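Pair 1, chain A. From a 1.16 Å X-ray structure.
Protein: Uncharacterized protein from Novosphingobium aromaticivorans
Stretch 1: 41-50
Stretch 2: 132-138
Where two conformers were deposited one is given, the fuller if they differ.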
# COMPACT_ATOMS: atom_id res chain seq x y z
N SER A 41 0.31 20.89 2.40
CA SER A 41 0.45 21.48 3.72
C SER A 41 -0.82 21.37 4.53
O SER A 41 -0.76 21.25 5.79
CB SER A 41 0.94 22.92 3.63
OG SER A 41 -0.11 23.82 3.21
N GLU A 42 -1.97 21.39 3.87
CA GLU A 42 -3.27 21.29 4.52
C GLU A 42 -3.64 19.89 4.96
O GLU A 42 -4.65 19.72 5.65
CB GLU A 42 -4.34 21.91 3.62
CG GLU A 42 -4.15 23.42 3.44
CD GLU A 42 -4.95 24.04 2.32
OE1 GLU A 42 -5.61 23.32 1.54
OE2 GLU A 42 -4.89 25.30 2.24
N LEU A 43 -2.80 18.90 4.69
CA LEU A 43 -2.92 17.62 5.38
C LEU A 43 -2.62 17.73 6.88
O LEU A 43 -3.06 16.86 7.63
CB LEU A 43 -2.00 16.60 4.73
CG LEU A 43 -2.19 16.30 3.24
CD1 LEU A 43 -1.05 15.37 2.78
CD2 LEU A 43 -3.56 15.65 2.97
N TRP A 44 -1.83 18.74 7.25
CA TRP A 44 -1.47 19.02 8.62
C TRP A 44 -2.35 20.07 9.24
O TRP A 44 -2.93 20.92 8.57
CB TRP A 44 -0.03 19.57 8.68
CG TRP A 44 1.10 18.54 8.69
CD1 TRP A 44 1.80 18.10 9.74
CD2 TRP A 44 1.68 17.89 7.50
NE1 TRP A 44 2.77 17.24 9.33
CE2 TRP A 44 2.73 17.11 7.96
CE3 TRP A 44 1.44 17.95 6.13
CZ2 TRP A 44 3.53 16.36 7.10
CZ3 TRP A 44 2.23 17.19 5.28
CH2 TRP A 44 3.27 16.42 5.77
N VAL A 45 -2.40 20.03 10.57
CA VAL A 45 -2.89 21.17 11.39
C VAL A 45 -2.04 22.39 11.09
O VAL A 45 -0.90 22.30 10.58
CB VAL A 45 -2.94 20.82 12.89
CG1 VAL A 45 -3.89 19.63 13.13
CG2 VAL A 45 -1.56 20.59 13.48
N GLU A 46 -2.56 23.57 11.43
CA GLU A 46 -1.87 24.80 11.07
C GLU A 46 -0.44 24.88 11.55
O GLU A 46 0.43 25.34 10.82
CB GLU A 46 -2.63 26.04 11.63
CG GLU A 46 -1.84 27.37 11.46
CD GLU A 46 -1.51 27.74 10.02
OE1 GLU A 46 -2.34 27.53 9.13
OE2 GLU A 46 -0.39 28.26 9.76
N ASP A 47 -0.21 24.44 12.78
CA ASP A 47 1.12 24.45 13.36
C ASP A 47 1.80 23.07 13.33
O ASP A 47 2.65 22.74 14.14
CB ASP A 47 1.07 25.01 14.78
CG ASP A 47 0.34 24.16 15.74
OD1 ASP A 47 -0.43 23.28 15.31
OD2 ASP A 47 0.42 24.46 16.98
N GLY A 48 1.44 22.29 12.33
CA GLY A 48 2.01 20.96 12.15
C GLY A 48 3.49 20.99 11.84
O GLY A 48 4.03 21.98 11.37
N GLU A 49 4.15 19.84 12.05
CA GLU A 49 5.60 19.78 11.82
C GLU A 49 5.95 18.57 10.95
O GLU A 49 5.33 17.50 11.03
CB GLU A 49 6.32 19.63 13.15
CG GLU A 49 6.13 20.79 14.07
CD GLU A 49 6.97 20.56 15.29
OE1 GLU A 49 6.93 19.44 15.91
OE2 GLU A 49 7.56 21.53 15.72
N TYR A 50 7.02 18.75 10.20
CA TYR A 50 7.62 17.68 9.42
C TYR A 50 9.12 17.73 9.68
O TYR A 50 9.80 18.70 9.29
CB TYR A 50 7.29 17.87 7.95
CG TYR A 50 7.72 16.73 7.02
CD1 TYR A 50 8.34 15.54 7.45
CD2 TYR A 50 7.37 16.81 5.65
CE1 TYR A 50 8.75 14.56 6.53
CE2 TYR A 50 7.76 15.81 4.76
CZ TYR A 50 8.43 14.68 5.21
OH TYR A 50 8.85 13.66 4.36
N TRP A 132 -9.74 14.46 10.46
CA TRP A 132 -8.40 14.11 10.90
C TRP A 132 -7.37 14.93 10.12
O TRP A 132 -7.49 15.12 8.92
CB TRP A 132 -8.18 12.62 10.69
CG TRP A 132 -8.88 11.79 11.69
CD1 TRP A 132 -10.15 11.22 11.58
CD2 TRP A 132 -8.40 11.40 12.97
NE1 TRP A 132 -10.45 10.53 12.71
CE2 TRP A 132 -9.40 10.59 13.58
CE3 TRP A 132 -7.23 11.63 13.68
CZ2 TRP A 132 -9.23 10.05 14.84
CZ3 TRP A 132 -7.06 11.08 14.93
CH2 TRP A 132 -8.06 10.31 15.51
N ARG A 133 -6.33 15.35 10.84
CA ARG A 133 -5.18 16.05 10.24
C ARG A 133 -3.90 15.57 10.90
O ARG A 133 -3.89 15.14 12.05
CB ARG A 133 -5.30 17.57 10.47
CG ARG A 133 -6.46 18.25 9.79
CD ARG A 133 -6.33 18.32 8.29
NE ARG A 133 -7.44 19.03 7.66
CZ ARG A 133 -8.58 18.49 7.31
NH1 ARG A 133 -8.88 17.24 7.58
NH2 ARG A 133 -9.49 19.23 6.71
N ALA A 134 -2.81 15.61 10.15
CA ALA A 134 -1.52 15.30 10.68
C ALA A 134 -1.04 16.36 11.67
O ALA A 134 -1.26 17.57 11.48
CB ALA A 134 -0.48 15.16 9.52
N VAL A 135 -0.36 15.92 12.72
CA VAL A 135 0.25 16.82 13.70
C VAL A 135 1.74 16.86 13.49
O VAL A 135 2.31 17.91 13.27
CB VAL A 135 -0.12 16.40 15.12
CG1 VAL A 135 0.65 17.25 16.17
CG2 VAL A 135 -1.64 16.50 15.31
N ARG A 136 2.41 15.71 13.50
CA ARG A 136 3.85 15.63 13.29
C ARG A 136 4.14 14.42 12.42
O ARG A 136 3.61 13.32 12.61
CB ARG A 136 4.58 15.51 14.62
CG ARG A 136 6.08 15.52 14.50
CD ARG A 136 6.74 15.71 15.88
NE ARG A 136 8.19 15.57 15.89
CZ ARG A 136 9.13 16.53 15.74
NH1 ARG A 136 8.80 17.76 15.52
NH2 ARG A 136 10.41 16.19 15.76
N ARG A 137 5.06 14.61 11.46
CA ARG A 137 5.64 13.48 10.72
C ARG A 137 7.13 13.54 10.99
O ARG A 137 7.74 14.60 10.90
CB ARG A 137 5.40 13.65 9.22
CG ARG A 137 5.97 12.51 8.35
CD ARG A 137 5.73 12.76 6.90
NE ARG A 137 6.40 11.73 6.11
CZ ARG A 137 6.36 11.72 4.79
NH1 ARG A 137 5.73 12.65 4.12
NH2 ARG A 137 6.95 10.74 4.17
N GLU A 138 7.72 12.37 11.26
CA GLU A 138 9.15 12.22 11.43
C GLU A 138 9.60 11.14 10.45
O GLU A 138 9.01 10.09 10.35
CB GLU A 138 9.46 11.76 12.86
CG GLU A 138 9.12 12.78 13.94
CD GLU A 138 9.18 12.25 15.32
OE1 GLU A 138 8.97 11.05 15.55
OE2 GLU A 138 9.33 13.06 16.22
O HOH W 1 -6.84 21.35 6.31
O HOH W 2 10.27 20.05 16.63

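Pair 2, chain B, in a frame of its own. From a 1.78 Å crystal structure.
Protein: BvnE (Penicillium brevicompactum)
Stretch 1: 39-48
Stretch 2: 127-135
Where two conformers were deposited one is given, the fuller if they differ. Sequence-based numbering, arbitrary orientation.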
# COMPACT_ATOMS: atom_id res chain seq x y z
N SER B 39 11.10 -11.55 -14.97
CA SER B 39 12.37 -12.19 -14.66
C SER B 39 12.60 -12.27 -13.16
O SER B 39 12.01 -11.52 -12.37
CB SER B 39 13.53 -11.43 -15.32
OG SER B 39 13.61 -10.11 -14.82
N HIS B 40 13.49 -13.19 -12.77
CA HIS B 40 13.93 -13.36 -11.37
C HIS B 40 12.76 -13.63 -10.43
O HIS B 40 12.65 -13.05 -9.35
CB HIS B 40 14.73 -12.15 -10.90
CG HIS B 40 15.90 -11.82 -11.78
ND1 HIS B 40 17.05 -12.57 -11.79
CD2 HIS B 40 16.08 -10.84 -12.70
CE1 HIS B 40 17.90 -12.06 -12.67
NE2 HIS B 40 17.33 -11.01 -13.24
N ARG B 41 11.88 -14.52 -10.86
CA ARG B 41 10.75 -14.98 -10.07
C ARG B 41 10.86 -16.48 -9.85
O ARG B 41 11.42 -17.20 -10.69
CB ARG B 41 9.41 -14.65 -10.76
CG ARG B 41 9.01 -13.17 -10.71
CD ARG B 41 7.95 -12.79 -11.75
NE ARG B 41 6.67 -13.48 -11.57
CZ ARG B 41 5.56 -12.92 -11.07
NH1 ARG B 41 4.44 -13.64 -10.97
NH2 ARG B 41 5.56 -11.66 -10.69
N THR B 42 10.34 -16.95 -8.72
CA THR B 42 10.23 -18.39 -8.51
C THR B 42 9.19 -18.97 -9.47
O THR B 42 8.38 -18.26 -10.06
CB THR B 42 9.82 -18.72 -7.08
OG1 THR B 42 8.51 -18.18 -6.84
CG2 THR B 42 10.81 -18.17 -6.08
N GLU B 43 9.18 -20.31 -9.59
CA GLU B 43 8.27 -20.92 -10.55
C GLU B 43 6.81 -20.73 -10.16
O GLU B 43 5.96 -20.59 -11.04
CB GLU B 43 8.59 -22.42 -10.72
CG GLU B 43 10.01 -22.68 -11.23
CD GLU B 43 10.33 -21.90 -12.51
OE1 GLU B 43 11.46 -21.37 -12.61
OE2 GLU B 43 9.46 -21.84 -13.41
N GLU B 44 6.52 -20.66 -8.86
CA GLU B 44 5.15 -20.56 -8.37
C GLU B 44 4.72 -19.12 -8.10
O GLU B 44 3.59 -18.90 -7.66
CB GLU B 44 4.99 -21.38 -7.10
CG GLU B 44 5.45 -22.83 -7.22
CD GLU B 44 4.38 -23.74 -7.80
OE1 GLU B 44 3.20 -23.58 -7.41
OE2 GLU B 44 4.72 -24.61 -8.62
N CYS B 45 5.58 -18.15 -8.38
CA CYS B 45 5.28 -16.75 -8.09
C CYS B 45 3.98 -16.29 -8.75
O CYS B 45 3.72 -16.58 -9.92
CB CYS B 45 6.44 -15.88 -8.58
SG CYS B 45 6.35 -14.17 -7.99
N VAL B 46 3.16 -15.55 -8.00
CA VAL B 46 2.01 -14.88 -8.60
C VAL B 46 2.08 -13.39 -8.29
O VAL B 46 2.66 -12.97 -7.28
CB VAL B 46 0.66 -15.45 -8.15
CG1 VAL B 46 0.51 -16.90 -8.60
CG2 VAL B 46 0.51 -15.32 -6.66
N THR B 47 1.49 -12.60 -9.17
CA THR B 47 1.22 -11.19 -8.94
C THR B 47 -0.25 -11.06 -8.58
O THR B 47 -1.11 -11.55 -9.32
CB THR B 47 1.56 -10.35 -10.18
OG1 THR B 47 2.98 -10.33 -10.37
CG2 THR B 47 1.04 -8.93 -10.03
N ARG B 48 -0.54 -10.44 -7.43
CA ARG B 48 -1.90 -10.36 -6.92
C ARG B 48 -2.39 -8.92 -6.99
O ARG B 48 -1.99 -8.10 -6.15
CB ARG B 48 -1.98 -10.87 -5.48
CG ARG B 48 -1.20 -12.13 -5.18
CD ARG B 48 -1.19 -12.39 -3.68
NE ARG B 48 -0.53 -13.64 -3.33
CZ ARG B 48 -1.13 -14.81 -3.28
NH1 ARG B 48 -2.43 -14.90 -3.57
NH2 ARG B 48 -0.44 -15.90 -2.96
N THR B 127 16.79 -13.78 -3.27
CA THR B 127 17.33 -13.66 -4.61
C THR B 127 16.30 -13.89 -5.71
O THR B 127 16.62 -13.67 -6.88
CB THR B 127 18.46 -14.67 -4.82
OG1 THR B 127 17.92 -16.00 -4.67
CG2 THR B 127 19.58 -14.44 -3.81
N LEU B 128 15.11 -14.38 -5.37
CA LEU B 128 14.04 -14.58 -6.33
C LEU B 128 12.74 -14.09 -5.72
O LEU B 128 12.47 -14.36 -4.55
CB LEU B 128 13.89 -16.05 -6.73
CG LEU B 128 14.97 -16.69 -7.61
CD1 LEU B 128 14.61 -18.15 -7.82
CD2 LEU B 128 15.05 -15.97 -8.95
N LEU B 129 11.95 -13.40 -6.52
CA LEU B 129 10.63 -12.94 -6.10
C LEU B 129 9.64 -14.11 -6.08
O LEU B 129 9.47 -14.80 -7.09
CB LEU B 129 10.15 -11.86 -7.06
CG LEU B 129 8.84 -11.15 -6.80
CD1 LEU B 129 8.91 -10.34 -5.50
CD2 LEU B 129 8.62 -10.25 -8.00
N ARG B 130 8.96 -14.31 -4.95
CA ARG B 130 8.00 -15.40 -4.84
C ARG B 130 6.55 -14.94 -4.71
O ARG B 130 5.64 -15.76 -4.83
CB ARG B 130 8.35 -16.32 -3.66
CG ARG B 130 8.09 -15.71 -2.28
CD ARG B 130 8.40 -16.71 -1.14
NE ARG B 130 7.55 -17.90 -1.23
CZ ARG B 130 7.68 -18.95 -0.42
NH1 ARG B 130 6.88 -20.01 -0.55
NH2 ARG B 130 8.61 -18.94 0.52
N ASP B 131 6.31 -13.64 -4.50
CA ASP B 131 4.96 -13.13 -4.40
C ASP B 131 5.00 -11.62 -4.57
O ASP B 131 5.93 -10.98 -4.09
CB ASP B 131 4.31 -13.47 -3.06
CG ASP B 131 2.84 -13.10 -3.01
OD1 ASP B 131 2.04 -13.84 -3.62
OD2 ASP B 131 2.48 -12.08 -2.38
N VAL B 132 4.01 -11.07 -5.26
CA VAL B 132 3.82 -9.62 -5.35
C VAL B 132 2.36 -9.31 -5.08
O VAL B 132 1.48 -9.85 -5.76
CB VAL B 132 4.19 -9.06 -6.73
CG1 VAL B 132 4.16 -7.55 -6.69
CG2 VAL B 132 5.51 -9.55 -7.16
N ILE B 133 2.10 -8.39 -4.15
CA ILE B 133 0.79 -7.74 -4.06
C ILE B 133 0.94 -6.36 -4.65
O ILE B 133 1.82 -5.61 -4.23
CB ILE B 133 0.29 -7.62 -2.61
CG1 ILE B 133 0.18 -8.98 -1.95
CG2 ILE B 133 -1.05 -6.86 -2.59
CD1 ILE B 133 -0.07 -8.85 -0.48
N GLU B 134 0.08 -6.02 -5.60
CA GLU B 134 0.11 -4.70 -6.24
C GLU B 134 -1.20 -3.99 -5.90
O GLU B 134 -2.22 -4.20 -6.56
CB GLU B 134 0.32 -4.83 -7.74
CG GLU B 134 1.71 -5.32 -8.10
CD GLU B 134 1.90 -5.56 -9.58
OE1 GLU B 134 0.89 -5.55 -10.33
OE2 GLU B 134 3.06 -5.75 -10.00
N PHE B 135 -1.15 -3.13 -4.89
CA PHE B 135 -2.33 -2.39 -4.43
C PHE B 135 -2.38 -1.06 -5.19
O PHE B 135 -1.62 -0.14 -4.88
CB PHE B 135 -2.26 -2.18 -2.92
CG PHE B 135 -3.57 -1.79 -2.28
CD1 PHE B 135 -4.12 -0.53 -2.49
CD2 PHE B 135 -4.23 -2.67 -1.43
CE1 PHE B 135 -5.32 -0.15 -1.89
CE2 PHE B 135 -5.44 -2.30 -0.82
CZ PHE B 135 -5.99 -1.05 -1.06
O HOH W 3 3.13 -15.82 -5.11
O HOH W 4 4.01 -7.92 -11.38

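In both pairs one continuous strand pairs in parallel with a segment that turns a corner and then pairs with the same strand again. Superposing N, CA and C of 14 central residues gives an RMSD of 0.9 Å. A type I turn makes the corner in each, V45(A) to G48(A) in pair 1 and T42(B) to C45(B) in pair 2; these end positions coincide, with CA separations of 0.3 Å for V45(A) and T42(B) and 0.5 Å for G48(A) and C45(B). Beyond the corner the strands diverge by 28° in pair 1 and by 7° in pair 2, and in both the axes approach to 4.7 Å.

The hydrogen bonds before the corner follow one pattern. In pair 1, A134(A) N donates to L43(A) O (2.8 Å) and V45(A) N to A134(A) O (2.9 Å); in pair 2, L129(B) N donates to H40(B) O (2.9 Å) and T42(B) N to L129(B) O (2.8 Å). One residue thus binds through both its N and its O, as parallel pairing requires. After the corner the pattern departs at one rung. E49(A) N donates directly to V135(A) O at 2.9 Å, whereas the matching V46(B) N lies 4.0 Å from R130(B) O. Water 3 fills this gap, accepting from V46(B) N (2.9 Å) and donating to R130(B) O (2.5 Å) and to D131(B) OD1 (2.7 Å). Direct pairing resumes one step on: R137(A) N donates to E49(A) O at 2.9 Å, and V132(B) N to V46(B) O at 3.1 Å.

The matched positions W44(A) and R41(B) use their bulk differently. A134(A) CB sits 3.7 Å from the centroid of the W44(A) five-membered ring, only 9° off its normal, so the alanine methyl packs squarely over one face of the indole. In pair 2 the partner is the larger L129(B), and R41(B) CG lies 4.0 Å from L129(B) CD2. The arginine also ties its own stretch together across the corner: R41(B) NH2 donates to T47(B) OG1 at 2.9 Å. W44(A) does likewise through a weak bond from NE1 to E49(A) O (3.1 Å).

The corner's last residue shows the cost of the indole. An ideal CB on G48(A) would come within 2.5 Å of W44(A) CD1. C45(B) occupies the same position with a side chain, and its SG packs 4.1 Å from L129(B) CG.

On the face carrying E49(A) and R136(A), a salt bridge joins matched bridge partners, with R136(A) NH1 2.5 Å from E49(A) OE1. Their counterparts, V46(B) and D131(B), cannot form one; instead D131(B) OD1 receives R48(B) NE at 2.6 Å, so the stretch 2 partner stays at the matched position, while the stretch 1 partner is R48(B), two residues past V46(B) on the same face, and the acid and base have exchanged stretches. On the other face, R137(A) CD lies over the Y50(A) ring, 3.8 Å from its centroid. At the matching positions T47(B) OG1 and V132(B) CB are 4.0 Å apart, a smaller contact between shorter side chains.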